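Long-range contacts in EF0056 (Enterococcus faecalis, PDB 6ORI), which is of unknown function but, as a biofilm-associated enterococcal surface protein with immunoglobulin-like architecture, probably acts at the cell surface: residues 160-164 / 191-195; 217-221 / 396-400. Where two conformers were deposited one is given. Numbering follows the deposited sequence.

Two contacts that are separate along the chain can converge on one metal ion. Contact 1 closes before contact 2 opens, and their centres lie about 16 Å apart. Contact 1 ties the end of helix 157-162, in the first half of the chain, to the loop that leaves strand 184-189 for strand 211-221. Contact 2 lies in the second half, where strands 211-221 and 394-398, outermost strands of two different sheets, come together. The two meet at the calcium ion: S162 and D163 bind it from contact 1, L400 from contact 2, and D163 OD1 lies 3.5 Å from Y399 CE1. The ion thus draws ligands from both halves of the chain.

Contact 1 (160-164 / 191-195); sequences LKSDR and LTDQD. With CA (calcium ion), chain B.
A guanidinium held at its edge by a carboxylate and covered on one face by a carboxamide sets this contact apart. R164, folded m, m, m along chi1 to chi3, offers both terminal nitrogens to D195: NH1 to OD2 at 2.6 Å and NH2 to OD1 at 2.7 Å, a bidentate salt bridge whose two hydrogen bonds are nearly linear. Over one face of the planar guanidinium lies Q194, its NE2 3.3 Å from R164 CZ; with chi1 p and chi2 t, the same NE2 also donates to L160 O at 3.3 Å. The acceptor loop is a type I beta turn from T192 to D195, closed by D195 N to T192 O (3.0 Å), while T192 N bonds D195 OD2 at 2.8 Å and so orients the carboxylate. Facing it, helix 157-162 ends and D163 (phi/psi -124/112) turns the chain into an extended course. CA atoms of K161 and Q194 stand 8.1 Å apart, those of R164 and L191 8.6 Å. At the same helix end, S162 O (2.4 Å) and D163 OD1 (2.3 Å) bind calcium, whose site is completed by G372, D374, L400 and D402; R164 N hydrogen-bonds D374 OD2.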
ATOM      1  N   LEU A 160     -19.382  -5.065  -6.545  1.00 12.64           N
ATOM      2  CA  LEU A 160     -17.942  -5.234  -6.676  1.00 11.27           C
ATOM      3  C   LEU A 160     -17.355  -4.110  -7.509  1.00 13.63           C
ATOM      4  O   LEU A 160     -16.173  -3.789  -7.378  1.00 16.46           O
ATOM      5  CB  LEU A 160     -17.651  -6.574  -7.330  1.00 10.76           C
ATOM      6  CG  LEU A 160     -17.946  -7.811  -6.480  1.00 13.92           C
ATOM      7  CD1 LEU A 160     -17.963  -9.053  -7.350  1.00 17.69           C
ATOM      8  CD2 LEU A 160     -16.914  -7.935  -5.353  1.00 16.34           C
ATOM      9  N   LYS A 161     -18.169  -3.542  -8.389  1.00 15.47           N
ATOM     10  CA  LYS A 161     -17.740  -2.408  -9.193  1.00 16.04           C
ATOM     11  C   LYS A 161     -17.681  -1.143  -8.337  1.00 13.28           C
ATOM     12  O   LYS A 161     -16.748  -0.362  -8.443  1.00 20.81           O
ATOM     13  CB  LYS A 161     -18.700  -2.235 -10.366  1.00 16.11           C
ATOM     14  CG  LYS A 161     -18.283  -1.247 -11.436  1.00 27.88           C
ATOM     15  CD  LYS A 161     -18.628  -1.783 -12.835  1.00 51.66           C
ATOM     16  CE  LYS A 161     -20.100  -2.226 -12.980  1.00 51.76           C
ATOM     17  NZ  LYS A 161     -20.277  -3.274 -14.028  1.00 52.01           N
ATOM     18  N   SER A 162     -18.669  -0.961  -7.472  1.00 12.70           N
ATOM     19  CA  SER A 162     -18.785   0.299  -6.750  1.00 16.74           C
ATOM     20  C   SER A 162     -17.975   0.359  -5.443  1.00 14.93           C
ATOM     21  O   SER A 162     -17.609   1.427  -5.005  1.00 13.66           O
ATOM     22  CB  SER A 162     -20.250   0.621  -6.478  1.00 21.89           C
ATOM     23  OG  SER A 162     -20.837  -0.318  -5.598  1.00 20.63           O
ATOM     24  N   ASP A 163     -17.787  -0.782  -4.776  0.73 10.90           N
ATOM     25  CA  ASP A 163     -16.957  -0.868  -3.565  0.73  8.98           C
ATOM     26  C   ASP A 163     -15.884  -1.936  -3.818  0.73  6.67           C
ATOM     27  O   ASP A 163     -16.179  -3.141  -3.915  0.73  6.42           O
ATOM     28  CB  ASP A 163     -17.773  -1.300  -2.337  0.73  9.53           C
ATOM     29  CG  ASP A 163     -18.554  -0.173  -1.679  0.73  9.67           C
ATOM     30  OD1 ASP A 163     -18.340   1.006  -1.979  0.73  9.64           O
ATOM     31  OD2 ASP A 163     -19.374  -0.488  -0.782  0.73 19.12           O
ATOM     32  N   ARG A 164     -14.632  -1.530  -3.923  1.00  6.83           N
ATOM     33  CA  ARG A 164     -13.558  -2.500  -4.105  1.00  6.38           C
ATOM     34  C   ARG A 164     -13.375  -3.345  -2.838  1.00  5.96           C
ATOM     35  O   ARG A 164     -13.686  -2.901  -1.744  1.00  6.89           O
ATOM     36  CB  ARG A 164     -12.250  -1.793  -4.464  1.00 10.68           C
ATOM     37  CG  ARG A 164     -12.330  -0.892  -5.707  1.00  9.85           C
ATOM     38  CD  ARG A 164     -12.843  -1.639  -6.918  1.00 12.37           C
ATOM     39  NE  ARG A 164     -12.131  -2.885  -7.187  1.00 19.29           N
ATOM     40  CZ  ARG A 164     -11.364  -3.140  -8.253  1.00 16.20           C
ATOM     41  NH1 ARG A 164     -10.784  -4.341  -8.363  1.00 16.26           N
ATOM     42  NH2 ARG A 164     -11.165  -2.213  -9.198  1.00 15.10           N
ATOM     43  N   LEU A 191      -7.360  -7.212  -6.762  1.00  9.35           N
ATOM     44  CA  LEU A 191      -7.571  -7.031  -8.198  1.00  8.68           C
ATOM     45  C   LEU A 191      -8.449  -8.118  -8.757  1.00 11.23           C
ATOM     46  O   LEU A 191      -8.423  -9.268  -8.308  1.00 14.14           O
ATOM     47  CB  LEU A 191      -6.245  -7.044  -8.951  1.00 14.86           C
ATOM     48  CG  LEU A 191      -5.224  -6.007  -8.522  1.00 18.51           C
ATOM     49  CD1 LEU A 191      -4.010  -6.124  -9.423  1.00 40.04           C
ATOM     50  CD2 LEU A 191      -5.800  -4.616  -8.583  1.00 27.65           C
ATOM     51  N   THR A 192      -9.231  -7.752  -9.757  1.00 13.30           N
ATOM     52  CA  THR A 192     -10.137  -8.674 -10.400  1.00 15.57           C
ATOM     53  C   THR A 192     -10.049  -8.414 -11.895  1.00 17.91           C
ATOM     54  O   THR A 192      -9.210  -7.639 -12.337  1.00 16.19           O
ATOM     55  CB  THR A 192     -11.559  -8.452  -9.918  1.00 15.81           C
ATOM     56  OG1 THR A 192     -11.987  -7.135 -10.283  1.00 21.87           O
ATOM     57  CG2 THR A 192     -11.652  -8.605  -8.409  1.00 19.33           C
ATOM     58  N   ASP A 193     -10.909  -9.065 -12.674  1.00 25.24           N
ATOM     59  CA  ASP A 193     -10.813  -8.992 -14.128  1.00 30.43           C
ATOM     60  C   ASP A 193     -11.281  -7.653 -14.688  1.00 36.49           C
ATOM     61  O   ASP A 193     -11.154  -7.402 -15.886  1.00 39.02           O
ATOM     62  CB  ASP A 193     -11.605 -10.136 -14.774  1.00 41.55           C
ATOM     63  CG  ASP A 193     -10.773 -11.396 -14.957  1.00 50.81           C
ATOM     64  OD1 ASP A 193      -9.642 -11.293 -15.487  1.00 53.12           O
ATOM     65  OD2 ASP A 193     -11.248 -12.488 -14.569  1.00 37.54           O
ATOM     66  N   GLN A 194     -11.817  -6.797 -13.824  1.00 31.05           N
ATOM     67  CA  GLN A 194     -12.210  -5.456 -14.238  1.00 24.25           C
ATOM     68  C   GLN A 194     -11.013  -4.515 -14.209  1.00 32.58           C
ATOM     69  O   GLN A 194     -11.114  -3.354 -14.612  1.00 32.42           O
ATOM     70  CB  GLN A 194     -13.331  -4.902 -13.351  1.00 32.00           C
ATOM     71  CG  GLN A 194     -12.893  -4.460 -11.960  1.00 28.72           C
ATOM     72  CD  GLN A 194     -14.052  -3.939 -11.126  1.00 49.25           C
ATOM     73  OE1 GLN A 194     -14.966  -3.298 -11.646  1.00 45.50           O
ATOM     74  NE2 GLN A 194     -14.022  -4.219  -9.826  1.00 39.65           N
ATOM     75  N   ASP A 195      -9.882  -5.020 -13.723  1.00 23.53           N
ATOM     76  CA  ASP A 195      -8.667  -4.219 -13.625  1.00 25.47           C
ATOM     77  C   ASP A 195      -7.749  -4.547 -14.776  1.00 41.61           C
ATOM     78  O   ASP A 195      -7.259  -5.669 -14.897  1.00 46.36           O
ATOM     79  CB  ASP A 195      -7.999  -4.461 -12.284  1.00 19.21           C
ATOM     80  CG  ASP A 195      -8.909  -4.100 -11.146  1.00 22.27           C
ATOM     81  OD1 ASP A 195      -9.422  -2.963 -11.168  1.00 20.42           O
ATOM     82  OD2 ASP A 195      -9.171  -4.953 -10.272  1.00 17.72           O
TER
HETATM   83 CA    CA B 501     -18.077   2.911  -3.228  0.83 10.47          CA

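Contact 2 (217-221 / 396-400); sequences NTKYE and GYYYL. With CA (calcium ion), chain B.
In what is probably an immunoglobulin-like domain, strands 211-221 and 394-398 are outermost strands of two separate antiparallel sheets, and they show how such edges can meet through side chains. The segments run nearly parallel, crossing at -21° with axes 6.2 Å apart at closest approach; T218 and Y398 are in register, CA to CA 6.4 Å. T218, chi1 p, points toward the partner strand and its OG1 donates to Y397 O at 2.8 Å, while also meeting the ring edge of Y398 at CD2 (3.5 Å). Its backbone is paired with S15, whose OG reaches Y397 O too. Y398, chi1 t, extends its ring along strand 217-221 until the phenol packs on Y220, Y398 CZ to Y220 CB 4.0 Å. Y220, also t, sends its own ring away. Past Y398 the chain leaves the strand, and L400 O binds calcium at 2.2 Å. Between the strands, one water accepts hydrogen bonds from Y220 N at 2.9 Å and Y398 OH at 3.1 Å.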
ATOM      1  N   ASN A 217      -0.785   3.765  -0.769  1.00  7.57           N
ATOM      2  CA  ASN A 217      -1.686   4.078   0.351  1.00  7.88           C
ATOM      3  C   ASN A 217      -2.205   5.479   0.092  1.00  6.65           C
ATOM      4  O   ASN A 217      -1.511   6.307  -0.518  1.00  8.95           O
ATOM      5  CB  ASN A 217      -0.931   4.077   1.689  1.00  9.71           C
ATOM      6  CG  ASN A 217      -1.520   3.114   2.768  1.00 23.57           C
ATOM      7  OD1 ASN A 217      -1.956   2.004   2.498  1.00  8.92           O
ATOM      8  ND2 ASN A 217      -1.510   3.575   4.010  1.00 34.94           N
ATOM      9  N   THR A 218      -3.425   5.747   0.509  1.00  5.73           N
ATOM     10  CA  THR A 218      -4.056   7.036   0.312  1.00  6.69           C
ATOM     11  C   THR A 218      -4.564   7.543   1.644  1.00  7.06           C
ATOM     12  O   THR A 218      -4.863   6.765   2.558  1.00  7.85           O
ATOM     13  CB  THR A 218      -5.240   6.958  -0.661  1.00  9.32           C
ATOM     14  OG1 THR A 218      -6.321   6.265  -0.032  1.00  9.06           O
ATOM     15  CG2 THR A 218      -4.868   6.262  -1.968  1.00 10.04           C
ATOM     16  N   LYS A 219      -4.637   8.849   1.764  1.00  6.43           N
ATOM     17  CA  LYS A 219      -5.154   9.479   2.961  1.00  8.56           C
ATOM     18  C   LYS A 219      -5.698  10.842   2.596  1.00  8.93           C
ATOM     19  O   LYS A 219      -5.126  11.531   1.754  1.00 10.87           O
ATOM     20  CB  LYS A 219      -4.032   9.662   3.985  1.00 10.12           C
ATOM     21  CG  LYS A 219      -4.492  10.252   5.294  1.00 18.25           C
ATOM     22  CD  LYS A 219      -3.345  10.575   6.221  1.00 15.06           C
ATOM     23  CE  LYS A 219      -3.888  11.191   7.498  1.00 19.82           C
ATOM     24  NZ  LYS A 219      -2.810  11.563   8.463  1.00 20.96           N
ATOM     25  N   TYR A 220      -6.832  11.210   3.157  1.00  7.96           N
ATOM     26  CA  TYR A 220      -7.246  12.608   3.136  1.00 10.85           C
ATOM     27  C   TYR A 220      -6.556  13.351   4.273  1.00 15.62           C
ATOM     28  O   TYR A 220      -6.734  13.009   5.446  1.00 18.30           O
ATOM     29  CB  TYR A 220      -8.754  12.738   3.297  1.00 15.53           C
ATOM     30  CG  TYR A 220      -9.139  14.172   3.533  1.00 23.40           C
ATOM     31  CD1 TYR A 220      -9.229  15.060   2.474  1.00 16.84           C
ATOM     32  CD2 TYR A 220      -9.371  14.646   4.822  1.00 19.86           C
ATOM     33  CE1 TYR A 220      -9.575  16.387   2.686  1.00 22.24           C
ATOM     34  CE2 TYR A 220      -9.711  15.965   5.045  1.00 30.16           C
ATOM     35  CZ  TYR A 220      -9.809  16.829   3.975  1.00 27.51           C
ATOM     36  OH  TYR A 220     -10.141  18.143   4.204  1.00 35.49           O
ATOM     37  N   GLU A 221      -5.761  14.366   3.947  1.00 10.87           N
ATOM     38  CA  GLU A 221      -5.090  15.184   4.950  1.00  8.80           C
ATOM     39  C   GLU A 221      -5.828  16.516   5.078  1.00 11.26           C
ATOM     40  O   GLU A 221      -6.319  17.077   4.088  1.00  9.64           O
ATOM     41  CB  GLU A 221      -3.607  15.447   4.618  1.00 14.09           C
ATOM     42  CG  GLU A 221      -2.601  14.367   5.059  1.00 16.14           C
ATOM     43  CD  GLU A 221      -2.398  14.268   6.577  1.00 12.73           C
ATOM     44  OE1 GLU A 221      -3.161  14.921   7.332  1.00 15.77           O
ATOM     45  OE2 GLU A 221      -1.482  13.529   7.010  1.00 17.87           O
ATOM     46  N   GLY A 396      -4.043   1.820  -5.470  1.00  7.26           N
ATOM     47  CA  GLY A 396      -4.718   2.014  -4.210  1.00  8.30           C
ATOM     48  C   GLY A 396      -6.050   2.670  -4.465  1.00  6.57           C
ATOM     49  O   GLY A 396      -6.384   3.006  -5.586  1.00  6.42           O
ATOM     50  N   TYR A 397      -6.822   2.805  -3.400  1.00  6.52           N
ATOM     51  CA  TYR A 397      -8.165   3.317  -3.536  1.00  6.40           C
ATOM     52  C   TYR A 397      -8.464   4.291  -2.405  1.00  6.73           C
ATOM     53  O   TYR A 397      -7.789   4.318  -1.360  1.00  7.02           O
ATOM     54  CB  TYR A 397      -9.198   2.174  -3.591  1.00 10.07           C
ATOM     55  CG  TYR A 397      -9.569   1.603  -2.258  1.00  9.50           C
ATOM     56  CD1 TYR A 397      -8.683   0.791  -1.543  1.00  9.79           C
ATOM     57  CD2 TYR A 397     -10.784   1.906  -1.691  1.00 13.10           C
ATOM     58  CE1 TYR A 397      -9.020   0.288  -0.315  1.00  8.63           C
ATOM     59  CE2 TYR A 397     -11.125   1.405  -0.450  1.00 13.32           C
ATOM     60  CZ  TYR A 397     -10.227   0.609   0.227  1.00 12.40           C
ATOM     61  OH  TYR A 397     -10.568   0.127   1.469  1.00 15.77           O
ATOM     62  N   TYR A 398      -9.491   5.103  -2.640  1.00  7.98           N
ATOM     63  CA  TYR A 398     -10.086   5.917  -1.589  1.00  9.23           C
ATOM     64  C   TYR A 398     -11.584   5.637  -1.608  1.00  9.86           C
ATOM     65  O   TYR A 398     -12.239   5.773  -2.641  1.00 11.43           O
ATOM     66  CB  TYR A 398      -9.803   7.411  -1.776  1.00  9.85           C
ATOM     67  CG  TYR A 398     -10.108   8.175  -0.528  1.00 11.25           C
ATOM     68  CD1 TYR A 398     -11.377   8.680  -0.283  1.00 14.20           C
ATOM     69  CD2 TYR A 398      -9.146   8.339   0.428  1.00 12.12           C
ATOM     70  CE1 TYR A 398     -11.651   9.345   0.896  1.00 15.81           C
ATOM     71  CE2 TYR A 398      -9.404   9.012   1.582  1.00 13.84           C
ATOM     72  CZ  TYR A 398     -10.651   9.496   1.817  1.00 15.70           C
ATOM     73  OH  TYR A 398     -10.892  10.154   3.004  1.00 26.17           O
ATOM     74  N   TYR A 399     -12.110   5.202  -0.462  1.00 11.43           N
ATOM     75  CA  TYR A 399     -13.490   4.730  -0.345  1.00 13.84           C
ATOM     76  C   TYR A 399     -14.510   5.834  -0.531  1.00 13.45           C
ATOM     77  O   TYR A 399     -14.338   6.936  -0.004  1.00 16.87           O
ATOM     78  CB  TYR A 399     -13.707   4.125   1.034  1.00 11.52           C
ATOM     79  CG  TYR A 399     -15.154   3.767   1.358  1.00 15.56           C
ATOM     80  CD1 TYR A 399     -15.806   2.731   0.694  1.00 14.77           C
ATOM     81  CD2 TYR A 399     -15.840   4.433   2.365  1.00 23.25           C
ATOM     82  CE1 TYR A 399     -17.121   2.399   0.994  1.00 15.13           C
ATOM     83  CE2 TYR A 399     -17.152   4.101   2.684  1.00 24.29           C
ATOM     84  CZ  TYR A 399     -17.787   3.087   1.998  1.00 27.42           C
ATOM     85  OH  TYR A 399     -19.094   2.764   2.322  1.00 21.09           O
ATOM     86  N   LEU A 400     -15.571   5.517  -1.276  1.00 12.97           N
ATOM     87  CA  LEU A 400     -16.738   6.393  -1.454  1.00 16.70           C
ATOM     88  C   LEU A 400     -18.010   5.617  -1.125  1.00 19.26           C
ATOM     89  O   LEU A 400     -18.268   4.565  -1.715  1.00 17.01           O
ATOM     90  CB  LEU A 400     -16.819   6.881  -2.895  1.00 21.16           C
ATOM     91  CG  LEU A 400     -16.982   8.386  -3.069  1.00 45.45           C
ATOM     92  CD1 LEU A 400     -15.842   9.148  -2.366  1.00 33.09           C
ATOM     93  CD2 LEU A 400     -17.039   8.706  -4.558  1.00 37.29           C
TER
HETATM   94 CA    CA B 501     -18.077   2.911  -3.228  0.83 10.47          CA
HETATM   95  O   HOH W   1      -8.503   9.564   4.897  1.00 11.90           O